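Local coordinates for probable phospholipase A2 homolog 2 (Oryza sativa, PDB 2WG9), which probably catalyses the calcium-dependent hydrolysis of the 2-acyl ester of membrane phosphoglycerides, releasing lysophospholipids and free fatty acids, at residues A[14-26]-A[36-50]. Residues are numbered along the deposited sequence; the frame is centred on the assembly and turned at random.
Sequences AKDQGCSRTCESQ and YGKYCGILYSGCPGE. With CA (calcium ion), chain C; OCA (octanoic acid (caprylic acid)), chain D.
Ser20 and Tyr44 meet at the tight centre of this contact, a worked example of a calcium-binding loop joined to the N-terminal segment by polar bonds and one disulfide. Ser20 OG, turned anti to its own backbone nitrogen (chi1 173°), donates to Tyr44 OH at 3.0 Å and accepts from Thr22 N, closing an ST turn. Tyr44 OH in turn donates to Gly37 O (2.7 Å), on a lone pair in the carbonyl plane, while Glu24 N reaches that oxygen from above the plane in the hydrogen-bonded Glu24–Gly37 pair of the antiparallel hairpin. The backbone of Ser20 bridges residues 45-47, its N donating to Ser45 O and its O accepting from Cys47 N; the Cys19–Cys47 disulfide lies alongside.

The outer side is looser and wetter. Arg21 lays one guanidinium face over Cys47 CB, and NH2 meets Glu50 OE2 on its anti side (2.9 Å), with the two planes 71° apart. Glu50 OE1 takes Lys38 NZ at 2.7 Å. An alanine in place of Glu50 would probably leave both cations without their shared carboxylate. Water joins Asp16, Arg21 and Pro48.

Tyr39, Gly41 and Tyr44 give carbonyl oxygens to calcium, completed by Asp64, octanoate and water; the bonds to Tyr44, Ser45 and Cys47 probably help hold this loop in shape.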
ATOM      1  N   ALA A  14       9.372  -3.753 -19.069  1.00 44.15           N
ATOM      2  CA  ALA A  14       8.728  -5.099 -18.982  1.00 44.01           C
ATOM      3  C   ALA A  14       7.768  -5.190 -17.795  1.00 43.81           C
ATOM      4  O   ALA A  14       7.609  -4.224 -17.039  1.00 43.89           O
ATOM      5  CB  ALA A  14       9.789  -6.199 -18.912  1.00 44.06           C
ATOM      6  N   LYS A  15       7.133  -6.354 -17.642  1.00 43.33           N
ATOM      7  CA  LYS A  15       6.135  -6.572 -16.594  1.00 42.64           C
ATOM      8  C   LYS A  15       6.746  -7.175 -15.326  1.00 42.08           C
ATOM      9  O   LYS A  15       6.367  -6.802 -14.210  1.00 42.00           O
ATOM     10  CB  LYS A  15       5.006  -7.470 -17.108  1.00 42.77           C
ATOM     11  CG  LYS A  15       3.689  -7.284 -16.369  1.00 42.95           C
ATOM     12  CD  LYS A  15       2.679  -8.372 -16.725  1.00 42.82           C
ATOM     13  CE  LYS A  15       1.257  -7.928 -16.388  1.00 43.29           C
ATOM     14  NZ  LYS A  15       1.001  -7.800 -14.922  1.00 42.16           N
ATOM     15  N   ASP A  16       7.685  -8.104 -15.509  1.00 41.28           N
ATOM     16  CA  ASP A  16       8.329  -8.808 -14.396  1.00 40.39           C
ATOM     17  C   ASP A  16       9.714  -8.227 -14.069  1.00 39.31           C
ATOM     18  O   ASP A  16      10.549  -8.896 -13.452  1.00 39.37           O
ATOM     19  CB  ASP A  16       8.421 -10.316 -14.686  1.00 40.71           C
ATOM     20  CG  ASP A  16       7.062 -10.954 -14.990  1.00 41.33           C
ATOM     21  OD1 ASP A  16       6.822 -12.089 -14.523  1.00 41.56           O
ATOM     22  OD2 ASP A  16       6.238 -10.337 -15.705  1.00 42.27           O
ATOM     23  N   GLN A  17       9.941  -6.981 -14.486  1.00 37.91           N
ATOM     24  CA  GLN A  17      11.148  -6.227 -14.127  1.00 36.30           C
ATOM     25  C   GLN A  17      10.775  -5.011 -13.257  1.00 34.45           C
ATOM     26  O   GLN A  17       9.665  -4.475 -13.377  1.00 34.60           O
ATOM     27  CB  GLN A  17      11.912  -5.780 -15.386  1.00 36.74           C
ATOM     28  CG  GLN A  17      12.571  -6.921 -16.189  1.00 38.58           C
ATOM     29  CD  GLN A  17      13.239  -6.451 -17.493  1.00 41.31           C
ATOM     30  OE1 GLN A  17      12.742  -5.550 -18.180  1.00 42.23           O
ATOM     31  NE2 GLN A  17      14.364  -7.075 -17.839  1.00 41.67           N
ATOM     32  N   GLY A  18      11.689  -4.596 -12.378  1.00 31.80           N
ATOM     33  CA  GLY A  18      11.486  -3.402 -11.545  1.00 28.48           C
ATOM     34  C   GLY A  18      10.462  -3.582 -10.435  1.00 26.06           C
ATOM     35  O   GLY A  18       9.783  -2.631 -10.045  1.00 25.93           O
ATOM     36  N   CYS A  19      10.369  -4.807  -9.925  1.00 23.62           N
ATOM     37  CA  CYS A  19       9.368  -5.187  -8.939  1.00 21.02           C
ATOM     38  C   CYS A  19       9.974  -6.113  -7.887  1.00 19.98           C
ATOM     39  O   CYS A  19      11.045  -6.697  -8.104  1.00 19.36           O
ATOM     40  CB  CYS A  19       8.181  -5.864  -9.640  1.00 20.96           C
ATOM     41  SG  CYS A  19       8.663  -7.209 -10.769  1.00 18.46           S
ATOM     42  N   SER A  20       9.288  -6.253  -6.752  1.00 18.23           N
ATOM     43  CA  SER A  20       9.803  -7.055  -5.645  1.00 17.00           C
ATOM     44  C   SER A  20       9.249  -8.477  -5.605  1.00 16.62           C
ATOM     45  O   SER A  20       8.073  -8.702  -5.887  1.00 16.39           O
ATOM     46  CB  SER A  20       9.509  -6.365  -4.309  1.00 16.51           C
ATOM     47  OG  SER A  20       9.850  -7.196  -3.215  1.00 15.46           O
ATOM     48  N   ARG A  21      10.112  -9.417  -5.234  1.00 16.22           N
ATOM     49  CA  ARG A  21       9.714 -10.783  -4.892  1.00 16.33           C
ATOM     50  C   ARG A  21      10.114 -11.112  -3.447  1.00 15.95           C
ATOM     51  O   ARG A  21      10.106 -12.278  -3.049  1.00 16.03           O
ATOM     52  CB  ARG A  21      10.360 -11.794  -5.852  1.00 16.47           C
ATOM     53  CG  ARG A  21      10.215 -11.458  -7.335  1.00 17.60           C
ATOM     54  CD  ARG A  21      10.697 -12.603  -8.227  1.00 19.63           C
ATOM     55  NE  ARG A  21      10.611 -12.266  -9.648  1.00 20.83           N
ATOM     56  CZ  ARG A  21       9.521 -12.408 -10.401  1.00 22.92           C
ATOM     57  NH1 ARG A  21       9.560 -12.070 -11.685  1.00 23.43           N
ATOM     58  NH2 ARG A  21       8.392 -12.889  -9.884  1.00 22.69           N
ATOM     59  N   THR A  22      10.433 -10.074  -2.667  1.00 15.60           N
ATOM     60  CA  THR A  22      10.945 -10.240  -1.306  0.50 15.66           C
ATOM     61  C   THR A  22      10.122  -9.446  -0.292  1.00 15.55           C
ATOM     62  O   THR A  22       9.723  -8.316  -0.554  1.00 15.38           O
ATOM     63  CB  THR A  22      12.459  -9.859  -1.200  0.50 15.60           C
ATOM     64  OG1 THR A  22      12.804  -9.567   0.162  0.50 16.24           O
ATOM     65  CG2 THR A  22      12.777  -8.649  -2.038  0.50 15.03           C
ATOM     66  N   CYS A  23       9.868 -10.056   0.862  1.00 15.50           N
ATOM     67  CA  CYS A  23       9.145  -9.392   1.941  1.00 15.26           C
ATOM     68  C   CYS A  23      10.085  -8.438   2.673  1.00 15.47           C
ATOM     69  O   CYS A  23      10.908  -8.866   3.482  1.00 15.49           O
ATOM     70  CB  CYS A  23       8.562 -10.420   2.913  1.00 14.79           C
ATOM     71  SG  CYS A  23       7.400 -11.572   2.123  1.00 14.93           S
ATOM     72  N   GLU A  24       9.943  -7.147   2.382  1.00 15.53           N
ATOM     73  CA  GLU A  24      10.787  -6.109   2.971  1.00 16.00           C
ATOM     74  C   GLU A  24      10.236  -5.550   4.288  1.00 15.77           C
ATOM     75  O   GLU A  24       9.054  -5.711   4.610  1.00 15.50           O
ATOM     76  CB  GLU A  24      11.021  -4.974   1.960  1.00 16.15           C
ATOM     77  CG  GLU A  24      11.839  -5.385   0.725  1.00 18.35           C
ATOM     78  CD  GLU A  24      13.221  -5.913   1.076  1.00 21.39           C
ATOM     79  OE1 GLU A  24      13.863  -5.353   1.983  1.00 23.97           O
ATOM     80  OE2 GLU A  24      13.669  -6.891   0.450  1.00 23.76           O
ATOM     81  N   SER A  25      11.111  -4.920   5.067  1.00 15.66           N
ATOM     82  CA  SER A  25      10.681  -4.196   6.260  1.00 16.09           C
ATOM     83  C   SER A  25      11.691  -3.096   6.570  1.00 16.53           C
ATOM     84  O   SER A  25      12.477  -3.196   7.521  1.00 16.49           O
ATOM     85  CB  SER A  25      10.451  -5.143   7.447  1.00 15.84           C
ATOM     86  OG  SER A  25      11.527  -6.049   7.622  1.00 16.10           O
ATOM     87  N   GLN A  26      11.652  -2.059   5.732  1.00 17.08           N
ATOM     88  CA  GLN A  26      12.619  -0.963   5.734  1.00 17.80           C
ATOM     89  C   GLN A  26      11.909   0.371   5.940  1.00 17.54           C
ATOM     90  O   GLN A  26      10.801   0.571   5.446  1.00 17.02           O
ATOM     91  CB  GLN A  26      13.377  -0.921   4.402  1.00 18.42           C
ATOM     92  CG  GLN A  26      14.187  -2.182   4.077  1.00 20.86           C
ATOM     93  CD  GLN A  26      15.402  -2.346   4.980  1.00 24.68           C
ATOM     94  OE1 GLN A  26      16.071  -1.366   5.336  1.00 27.77           O
ATOM     95  NE2 GLN A  26      15.697  -3.588   5.356  1.00 25.95           N
ATOM     96  N   TYR A  36       7.508  -2.306   2.825  1.00 12.26           N
ATOM     97  CA  TYR A  36       6.969  -3.329   3.714  1.00 11.88           C
ATOM     98  C   TYR A  36       6.312  -4.401   2.855  1.00 11.97           C
ATOM     99  O   TYR A  36       5.488  -4.089   1.983  1.00 11.35           O
ATOM    100  CB  TYR A  36       5.950  -2.673   4.658  1.00 11.97           C
ATOM    101  CG  TYR A  36       5.234  -3.578   5.623  1.00 11.52           C
ATOM    102  CD1 TYR A  36       5.524  -3.541   6.994  1.00 12.27           C
ATOM    103  CD2 TYR A  36       4.228  -4.444   5.183  1.00 11.12           C
ATOM    104  CE1 TYR A  36       4.846  -4.362   7.892  1.00 11.41           C
ATOM    105  CE2 TYR A  36       3.553  -5.269   6.068  1.00 11.10           C
ATOM    106  CZ  TYR A  36       3.860  -5.224   7.418  1.00 11.81           C
ATOM    107  OH  TYR A  36       3.179  -6.045   8.288  1.00 12.37           O
ATOM    108  N   GLY A  37       6.676  -5.660   3.113  1.00 11.53           N
ATOM    109  CA  GLY A  37       6.201  -6.781   2.305  1.00 11.47           C
ATOM    110  C   GLY A  37       6.715  -6.624   0.886  1.00 11.36           C
ATOM    111  O   GLY A  37       7.815  -6.098   0.680  1.00 11.40           O
ATOM    112  N   LYS A  38       5.924  -7.077  -0.087  1.00 10.94           N
ATOM    113  CA  LYS A  38       6.281  -6.959  -1.501  1.00 10.80           C
ATOM    114  C   LYS A  38       5.576  -5.767  -2.155  1.00 10.68           C
ATOM    115  O   LYS A  38       5.931  -5.376  -3.273  1.00 10.48           O
ATOM    116  CB  LYS A  38       5.924  -8.248  -2.269  1.00 10.65           C
ATOM    117  CG  LYS A  38       6.723  -9.489  -1.886  1.00 10.60           C
ATOM    118  CD  LYS A  38       6.062 -10.740  -2.470  1.00 11.33           C
ATOM    119  CE  LYS A  38       6.681 -12.028  -1.948  1.00 12.26           C
ATOM    120  NZ  LYS A  38       6.024 -13.249  -2.551  1.00 12.68           N
ATOM    121  N   TYR A  39       4.584  -5.194  -1.458  1.00 10.44           N
ATOM    122  CA  TYR A  39       3.659  -4.217  -2.063  1.00 10.37           C
ATOM    123  C   TYR A  39       3.532  -2.847  -1.366  1.00 10.64           C
ATOM    124  O   TYR A  39       3.214  -1.862  -2.022  1.00 10.34           O
ATOM    125  CB  TYR A  39       2.249  -4.833  -2.221  1.00 10.16           C
ATOM    126  CG  TYR A  39       2.181  -5.989  -3.201  1.00  9.96           C
ATOM    127  CD1 TYR A  39       2.313  -7.313  -2.768  1.00  9.35           C
ATOM    128  CD2 TYR A  39       1.982  -5.759  -4.564  1.00  9.44           C
ATOM    129  CE1 TYR A  39       2.247  -8.382  -3.679  1.00  9.67           C
ATOM    130  CE2 TYR A  39       1.926  -6.819  -5.481  1.00 10.18           C
ATOM    131  CZ  TYR A  39       2.062  -8.121  -5.034  1.00  9.42           C
ATOM    132  OH  TYR A  39       2.002  -9.165  -5.942  1.00 10.32           O
ATOM    133  N   CYS A  40       3.743  -2.780  -0.052  1.00 11.19           N
ATOM    134  CA  CYS A  40       3.513  -1.522   0.680  1.00 11.58           C
ATOM    135  C   CYS A  40       4.684  -0.545   0.539  1.00 12.43           C
ATOM    136  O   CYS A  40       5.795  -0.806   1.006  1.00 11.79           O
ATOM    137  CB  CYS A  40       3.206  -1.771   2.163  1.00 11.49           C
ATOM    138  SG  CYS A  40       1.688  -2.690   2.532  1.00 11.02           S
ATOM    139  N   GLY A  41       4.417   0.585  -0.102  1.00 13.40           N
ATOM    140  CA  GLY A  41       5.426   1.616  -0.296  1.00 14.55           C
ATOM    141  C   GLY A  41       5.164   2.387  -1.572  1.00 15.62           C
ATOM    142  O   GLY A  41       4.541   1.879  -2.507  1.00 15.77           O
ATOM    143  N   ILE A  42       5.647   3.620  -1.613  1.00 16.60           N
ATOM    144  CA  ILE A  42       5.479   4.478  -2.778  1.00 17.49           C
ATOM    145  C   ILE A  42       6.429   4.019  -3.883  1.00 17.94           C
ATOM    146  O   ILE A  42       7.607   3.771  -3.630  1.00 17.90           O
ATOM    147  CB  ILE A  42       5.709   5.969  -2.405  1.00 17.89           C
ATOM    148  CG1 ILE A  42       4.699   6.399  -1.327  1.00 18.02           C
ATOM    149  CG2 ILE A  42       5.607   6.873  -3.650  1.00 18.22           C
ATOM    150  CD1 ILE A  42       5.059   7.693  -0.588  1.00 20.38           C
ATOM    151  N   LEU A  43       5.905   3.884  -5.102  1.00 18.55           N
ATOM    152  CA  LEU A  43       6.693   3.387  -6.243  1.00 18.94           C
ATOM    153  C   LEU A  43       7.472   2.121  -5.851  1.00 18.53           C
ATOM    154  O   LEU A  43       8.679   1.998  -6.082  1.00 19.05           O
ATOM    155  CB  LEU A  43       7.613   4.492  -6.804  1.00 19.34           C
ATOM    156  CG  LEU A  43       6.916   5.794  -7.238  1.00 19.87           C
ATOM    157  CD1 LEU A  43       7.916   6.903  -7.486  1.00 21.29           C
ATOM    158  CD2 LEU A  43       6.031   5.610  -8.465  1.00 21.30           C
ATOM    159  N   TYR A  44       6.752   1.196  -5.219  1.00 17.69           N
ATOM    160  CA  TYR A  44       7.288  -0.078  -4.773  1.00 16.49           C
ATOM    161  C   TYR A  44       6.153  -1.097  -4.834  1.00 16.49           C
ATOM    162  O   TYR A  44       5.127  -0.923  -4.172  1.00 16.80           O
ATOM    163  CB  TYR A  44       7.833   0.031  -3.342  1.00 15.67           C
ATOM    164  CG  TYR A  44       8.220  -1.307  -2.766  1.00 14.91           C
ATOM    165  CD1 TYR A  44       9.364  -1.968  -3.214  1.00 14.48           C
ATOM    166  CD2 TYR A  44       7.432  -1.931  -1.796  1.00 13.71           C
ATOM    167  CE1 TYR A  44       9.729  -3.207  -2.702  1.00 13.65           C
ATOM    168  CE2 TYR A  44       7.784  -3.175  -1.281  1.00 13.78           C
ATOM    169  CZ  TYR A  44       8.934  -3.805  -1.746  1.00 13.41           C
ATOM    170  OH  TYR A  44       9.292  -5.034  -1.261  1.00 13.23           O
ATOM    171  N   SER A  45       6.324  -2.149  -5.634  1.00 16.38           N
ATOM    172  CA  SER A  45       5.257  -3.132  -5.826  1.00 15.83           C
ATOM    173  C   SER A  45       5.799  -4.508  -6.189  1.00 15.50           C
ATOM    174  O   SER A  45       6.941  -4.639  -6.634  1.00 15.30           O
ATOM    175  CB  SER A  45       4.260  -2.646  -6.891  1.00 16.38           C
ATOM    176  OG  SER A  45       2.988  -3.257  -6.715  1.00 17.47           O
ATOM    177  N   GLY A  46       4.967  -5.529  -5.994  1.00 14.70           N
ATOM    178  CA  GLY A  46       5.365  -6.909  -6.211  1.00 14.22           C
ATOM    179  C   GLY A  46       5.269  -7.299  -7.675  1.00 14.05           C
ATOM    180  O   GLY A  46       4.471  -6.737  -8.431  1.00 13.35           O
ATOM    181  N   CYS A  47       6.098  -8.258  -8.069  1.00 13.85           N
ATOM    182  CA  CYS A  47       6.078  -8.778  -9.428  1.00 14.49           C
ATOM    183  C   CYS A  47       4.761  -9.523  -9.668  1.00 14.26           C
ATOM    184  O   CYS A  47       4.154 -10.015  -8.717  1.00 13.70           O
ATOM    185  CB  CYS A  47       7.294  -9.681  -9.661  1.00 14.82           C
ATOM    186  SG  CYS A  47       8.892  -8.794  -9.535  1.00 17.41           S
ATOM    187  N   PRO A  48       4.290  -9.569 -10.931  1.00 14.48           N
ATOM    188  CA  PRO A  48       3.029 -10.270 -11.209  1.00 14.00           C
ATOM    189  C   PRO A  48       3.010 -11.686 -10.633  1.00 13.49           C
ATOM    190  O   PRO A  48       3.991 -12.438 -10.754  1.00 13.43           O
ATOM    191  CB  PRO A  48       2.963 -10.273 -12.737  1.00 14.48           C
ATOM    192  CG  PRO A  48       3.732  -9.035 -13.133  1.00 15.22           C
ATOM    193  CD  PRO A  48       4.864  -8.961 -12.148  1.00 14.17           C
ATOM    194  N   GLY A  49       1.915 -12.017  -9.957  1.00 13.10           N
ATOM    195  CA  GLY A  49       1.734 -13.339  -9.375  1.00 12.38           C
ATOM    196  C   GLY A  49       2.263 -13.518  -7.963  1.00 12.45           C
ATOM    197  O   GLY A  49       1.941 -14.514  -7.322  1.00 12.18           O
ATOM    198  N   GLU A  50       3.070 -12.564  -7.474  1.00 12.02           N
ATOM    199  CA  GLU A  50       3.687 -12.671  -6.139  1.00 11.92           C
ATOM    200  C   GLU A  50       2.665 -12.575  -5.025  1.00 11.61           C
ATOM    201  O   GLU A  50       1.920 -11.588  -4.933  1.00 11.66           O
ATOM    202  CB  GLU A  50       4.758 -11.593  -5.910  1.00 12.26           C
ATOM    203  CG  GLU A  50       6.043 -11.762  -6.715  1.00 12.76           C
ATOM    204  CD  GLU A  50       6.846 -12.979  -6.304  1.00 13.92           C
ATOM    205  OE1 GLU A  50       6.904 -13.296  -5.101  1.00 14.74           O
ATOM    206  OE2 GLU A  50       7.434 -13.620  -7.193  1.00 15.57           O
TER
HETATM  207 CA    CA C 201       3.209  -0.084  -3.411  0.70 14.09          CA
HETATM  208  C1  OCA D 301       0.591   0.854  -1.231  1.00 20.47           C
HETATM  209  C2  OCA D 301       0.303   1.608   0.069  1.00 21.46           C
HETATM  210  C3  OCA D 301      -0.012   3.080  -0.189  1.00 22.54           C
HETATM  211  C4  OCA D 301       1.232   3.894  -0.557  1.00 24.03           C
HETATM  212  C5  OCA D 301       2.261   3.955   0.584  1.00 25.04           C
HETATM  213  C6  OCA D 301       1.971   5.111   1.539  1.00 25.49           C
HETATM  214  C7  OCA D 301       3.260   5.635   2.174  1.00 25.35           C
HETATM  215  C8  OCA D 301       3.320   5.267   3.661  1.00 25.15           C
HETATM  216  O1  OCA D 301       1.782   0.764  -1.590  1.00 18.10           O
HETATM  217  O2  OCA D 301      -0.390   0.375  -1.834  1.00 21.80           O
HETATM  218  O   HOH W   1       6.348 -12.609 -11.986  1.00 19.30           O
HETATM  219  O   HOH W   2       7.987  -1.526  -8.254  1.00 27.93           O
HETATM  220  O   HOH W   3       8.762 -14.883  -3.984  1.00 25.99           O
HETATM  221  O   HOH W   4       3.334   1.433  -5.269  1.00 21.46           O